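Local coordinates for protein farnesyl diphosphate synthase (Rhodobacter capsulatus, PDB 3M0G) that probably catalyses the magnesium-dependent condensation of isopentenyl diphosphate with an allylic diphosphate, building longer isoprenoid chains such as geranylgeranyl diphosphate, at residues B[202-207]-B[279-284]; B[211-216]-B[241-246]. All coordinates share one frame; numbering follows the deposited sequence.

Contact 1 (B[202-207]-B[279-284]); sequences TAYATA and ACARYV. Unlike the reference sequence in segment 202-207: Thr202 (reference Ala).
The long side chain of Tyr204 reaches across from helix 199-219 to helix 275-285 and meets Cys280 and Ala281 with its outer end. Two parts of it do the touching. At the tip, the hydroxyl oxygen OH of Tyr204 lies 4.0 Å from CB of Cys280. Behind the tip, ring carbon CE1 of Tyr204 packs against the methyl CB of Ala281 at 4.1 Å, the methyl meeting the ring obliquely. The contact is thin, about 90 Å² in all, and Tyr204 supplies roughly half of it. The backbones stay well separated, with the CA atoms of Tyr204 and Ala281 8.6 Å apart, so a long residue on one helix faces short ones on the other. An alanine suits this place, since the single methyl of Ala281 lies beside the ring at van der Waals distance.

The reach of Tyr204 comes from its first torsion: CG stands anti to the backbone N (chi1 167°), which carries the ring across so that its hydroxyl end reaches helix 275-285. No hydrogen bond joins the two segments, yet the buried hydroxyl is satisfied close by, donating to the carbonyl O of Leu277, one turn earlier on the helix of Ala281. A tyrosine therefore combines apolar packing along its ring with a polar tether at its end. Ala263, Ala266 and Leu267 also pack against Tyr204, while Cys280 touches Leu3 of helix 3-23. Separately, a salt bridge from Arg282 to Glu264 ties helix 275-285 to helix 249-265. Through the packing of Tyr204 and its bond to Leu277, helix 199-219 and the C-terminal helix 275-285 are joined, a helix-to-helix packing within the all-alpha isoprenoid synthase fold of the FPP/GGPP synthase family.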
# COMPACT_ATOMS: atom_id res chain seq x y z
N THR B 202 12.89 14.35 13.07
CA THR B 202 13.31 14.22 11.65
C THR B 202 14.85 14.29 11.49
O THR B 202 15.45 13.54 10.70
CB THR B 202 12.61 15.27 10.75
OG1 THR B 202 11.20 15.14 10.89
CG2 THR B 202 12.98 15.09 9.28
N ALA B 203 15.48 15.18 12.25
CA ALA B 203 16.93 15.37 12.17
C ALA B 203 17.67 14.18 12.79
O ALA B 203 18.63 13.68 12.22
CB ALA B 203 17.34 16.71 12.84
N TYR B 204 17.21 13.79 13.98
CA TYR B 204 17.60 12.56 14.67
C TYR B 204 17.59 11.36 13.71
O TYR B 204 18.57 10.62 13.61
CB TYR B 204 16.65 12.30 15.85
CG TYR B 204 16.73 10.92 16.48
CD1 TYR B 204 17.77 10.57 17.36
CD2 TYR B 204 15.76 9.95 16.20
CE1 TYR B 204 17.84 9.29 17.93
CE2 TYR B 204 15.82 8.66 16.77
CZ TYR B 204 16.85 8.34 17.63
OH TYR B 204 16.91 7.08 18.18
N ALA B 205 16.49 11.21 13.01
CA ALA B 205 16.26 10.06 12.13
C ALA B 205 17.13 10.05 10.86
O ALA B 205 17.60 9.00 10.45
CB ALA B 205 14.78 9.99 11.77
N THR B 206 17.34 11.23 10.28
CA THR B 206 18.23 11.42 9.13
C THR B 206 19.64 10.93 9.50
O THR B 206 20.27 10.19 8.73
CB THR B 206 18.27 12.92 8.70
OG1 THR B 206 16.95 13.40 8.43
CG2 THR B 206 19.14 13.11 7.47
N ALA B 207 20.13 11.32 10.68
CA ALA B 207 21.45 10.88 11.16
C ALA B 207 21.47 9.41 11.55
O ALA B 207 22.38 8.67 11.13
CB ALA B 207 21.97 11.76 12.28
N ALA B 279 20.23 6.47 23.51
CA ALA B 279 20.81 5.12 23.70
C ALA B 279 20.54 4.21 22.50
O ALA B 279 21.41 3.43 22.09
CB ALA B 279 20.31 4.49 25.02
N CYS B 280 19.35 4.34 21.91
CA CYS B 280 19.01 3.55 20.73
C CYS B 280 19.94 3.86 19.56
O CYS B 280 20.35 2.94 18.84
CB CYS B 280 17.56 3.78 20.32
SG CYS B 280 17.06 2.77 18.90
N ALA B 281 20.26 5.13 19.36
CA ALA B 281 21.15 5.54 18.26
C ALA B 281 22.54 4.93 18.45
O ALA B 281 23.18 4.50 17.49
CB ALA B 281 21.25 7.06 18.18
N ARG B 282 22.99 4.89 19.69
CA ARG B 282 24.28 4.33 20.05
C ARG B 282 24.27 2.81 19.85
O ARG B 282 25.23 2.23 19.36
CB ARG B 282 24.62 4.67 21.51
CG ARG B 282 24.88 6.13 21.74
CD ARG B 282 25.66 6.36 23.00
NE ARG B 282 24.93 5.98 24.20
CZ ARG B 282 24.01 6.72 24.81
NH1 ARG B 282 23.67 7.91 24.31
NH2 ARG B 282 23.42 6.27 25.92
N TYR B 283 23.16 2.19 20.24
CA TYR B 283 22.94 0.75 20.03
C TYR B 283 23.02 0.37 18.54
O TYR B 283 23.58 -0.68 18.21
CB TYR B 283 21.61 0.34 20.66
CG TYR B 283 20.90 -0.87 20.07
CD1 TYR B 283 19.82 -0.70 19.20
CD2 TYR B 283 21.28 -2.16 20.40
CE1 TYR B 283 19.15 -1.80 18.66
CE2 TYR B 283 20.62 -3.27 19.87
CZ TYR B 283 19.55 -3.08 19.01
OH TYR B 283 18.89 -4.18 18.48
N VAL B 284 22.47 1.20 17.66
CA VAL B 284 22.49 0.89 16.22
C VAL B 284 23.91 0.59 15.73
O VAL B 284 24.10 -0.27 14.87
CB VAL B 284 21.80 1.96 15.32
CG1 VAL B 284 22.66 3.21 15.16
CG2 VAL B 284 21.51 1.39 13.96

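Contact 2 (B[211-216]-B[241-246])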
# COMPACT_ATOMS: atom_id res chain seq x y z
N ALA B 211 23.67 6.22 9.95
CA ALA B 211 24.45 5.37 10.87
C ALA B 211 24.02 3.91 10.80
O ALA B 211 24.84 3.01 10.92
CB ALA B 211 24.32 5.89 12.33
N PHE B 212 22.71 3.67 10.68
CA PHE B 212 22.15 2.31 10.60
C PHE B 212 22.73 1.53 9.43
O PHE B 212 23.23 0.42 9.60
CB PHE B 212 20.62 2.41 10.48
CG PHE B 212 19.92 1.10 10.23
CD1 PHE B 212 19.69 0.65 8.93
CD2 PHE B 212 19.45 0.33 11.27
CE1 PHE B 212 19.03 -0.56 8.69
CE2 PHE B 212 18.78 -0.88 11.04
CZ PHE B 212 18.58 -1.32 9.76
N GLN B 213 22.69 2.12 8.25
CA GLN B 213 23.16 1.45 7.06
C GLN B 213 24.68 1.25 7.06
O GLN B 213 25.16 0.15 6.72
CB GLN B 213 22.73 2.18 5.81
CG GLN B 213 23.08 1.42 4.55
CD GLN B 213 22.39 0.07 4.47
OE1 GLN B 213 21.17 -0.04 4.70
NE2 GLN B 213 23.15 -0.96 4.14
N ILE B 214 25.41 2.29 7.44
CA ILE B 214 26.87 2.19 7.65
C ILE B 214 27.24 1.02 8.59
O ILE B 214 28.10 0.19 8.24
CB ILE B 214 27.50 3.55 8.08
CG1 ILE B 214 27.19 4.62 7.03
CG2 ILE B 214 29.01 3.42 8.26
CD1 ILE B 214 27.54 6.06 7.41
N ALA B 215 26.60 0.94 9.76
CA ALA B 215 26.80 -0.19 10.68
C ALA B 215 26.58 -1.57 10.05
O ALA B 215 27.44 -2.44 10.17
CB ALA B 215 25.95 -0.02 11.95
N ASP B 216 25.43 -1.74 9.38
CA ASP B 216 25.12 -2.93 8.54
C ASP B 216 26.30 -3.35 7.65
O ASP B 216 26.64 -4.53 7.59
CB ASP B 216 23.90 -2.67 7.64
CG ASP B 216 22.62 -3.34 8.13
OD1 ASP B 216 22.47 -4.57 7.96
OD2 ASP B 216 21.74 -2.63 8.65
N ALA B 241 29.76 -0.86 -4.58
CA ALA B 241 30.15 0.09 -3.55
C ALA B 241 29.30 0.01 -2.27
O ALA B 241 28.06 -0.08 -2.31
CB ALA B 241 30.13 1.51 -4.12
N THR B 242 29.99 0.04 -1.14
CA THR B 242 29.37 0.08 0.18
C THR B 242 29.99 1.24 0.93
O THR B 242 30.90 1.88 0.42
CB THR B 242 29.67 -1.20 0.97
OG1 THR B 242 31.07 -1.25 1.27
CG2 THR B 242 29.27 -2.44 0.18
N PHE B 243 29.54 1.49 2.16
CA PHE B 243 30.19 2.51 2.98
C PHE B 243 31.62 2.11 3.39
O PHE B 243 32.48 2.98 3.59
CB PHE B 243 29.29 2.94 4.15
CG PHE B 243 28.06 3.69 3.69
CD1 PHE B 243 28.13 5.04 3.39
CD2 PHE B 243 26.85 3.02 3.48
CE1 PHE B 243 27.02 5.74 2.93
CE2 PHE B 243 25.73 3.71 3.02
CZ PHE B 243 25.81 5.08 2.75
N VAL B 244 31.89 0.81 3.48
CA VAL B 244 33.25 0.34 3.75
C VAL B 244 34.16 0.52 2.52
O VAL B 244 35.28 1.02 2.63
CB VAL B 244 33.29 -1.14 4.22
CG1 VAL B 244 34.72 -1.57 4.52
CG2 VAL B 244 32.43 -1.33 5.45
N SER B 245 33.69 0.11 1.35
CA SER B 245 34.48 0.32 0.14
C SER B 245 34.69 1.82 -0.15
O SER B 245 35.79 2.24 -0.51
CB SER B 245 33.87 -0.41 -1.07
OG SER B 245 32.72 0.25 -1.55
N LEU B 246 33.65 2.64 0.06
CA LEU B 246 33.80 4.09 -0.16
C LEU B 246 34.59 4.84 0.91
O LEU B 246 35.43 5.67 0.58
CB LEU B 246 32.46 4.76 -0.43
CG LEU B 246 31.76 4.43 -1.75
CD1 LEU B 246 30.33 4.94 -1.73
CD2 LEU B 246 32.51 5.01 -2.93
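Ile214, within helix 199-219, comes up against Phe243, the first residue of the short helix 243-247, with their CA atoms 5.7 Å apart. The main interaction is a CH-pi contact. The CG1 methylene of Ile214 sits over one face of the Phe243 ring, 3.8 Å from the ring centroid and 21° off its normal, displaced toward the rim. This brings CG1 of Ile214 to 3.6 Å from CG of Phe243, a snug fit. The second branch of the isoleucine is used as well, its CG2 lying 4.1 Å from CB of Phe243; a beta-branched residue thus follows both the stem and the ring. On the phenylalanine, CG lies anti to the carbonyl carbon (chi1 -68°), turning the ring back against helix 199-219. Gln213 adds the aliphatic part of its chain, with CG 3.8 Å from CE2 of Phe243.

The Phe-Gln-Ile-Ala sequence of helix 199-219 runs straight into the second aspartate-rich motif (DDxxD) of the prenyl synthases, a site for magnesium-bound diphosphate in relatives, whose first two aspartates are Asp216 and Asp217. Asp217 accepts a hydrogen bond from the backbone N of Phe243.

Thr242 and Ser245 form a capping box at the start of helix 243-247. Ser245 N donates to OG1 of Thr242 at 3.0 Å, almost straight at 177°, and Thr242 N returns a bond to OG of Ser245 at 2.8 Å. Small hydroxyl residues suit these two places because each oxygen can bend back to a backbone N-H. Replacing Phe243 with an alanine would probably open a gap over Ile214 and strip Gln213 CG of its ring partner. Ile171 and Leu210 also pack on Phe243, and Ala252, Arg255 and Leu259 border Ile214.

Helix 199-219 serves both contacts, using its earlier turns in contact 1 and later ones in contact 2; the centres of the two contacts are about 15 Å apart. Along the chain, both segments of contact 2 fall between those of contact 1. The sets also meet directly: the carbonyl O of Val284 packs against CB of Ala215 at 3.5 Å. Helix 275-285 thus meets Tyr204 in contact 1 and, further along, the 211-216 turns. The centres of contacts 1 and 2 lie about 12 Å and 17 Å from the chain centre. Segment 211-216 ends on the first aspartate of the second DDxxD motif, so contact 2 probably borders the magnesium-diphosphate site; residues 222 to 239, between its segments, are unmodelled.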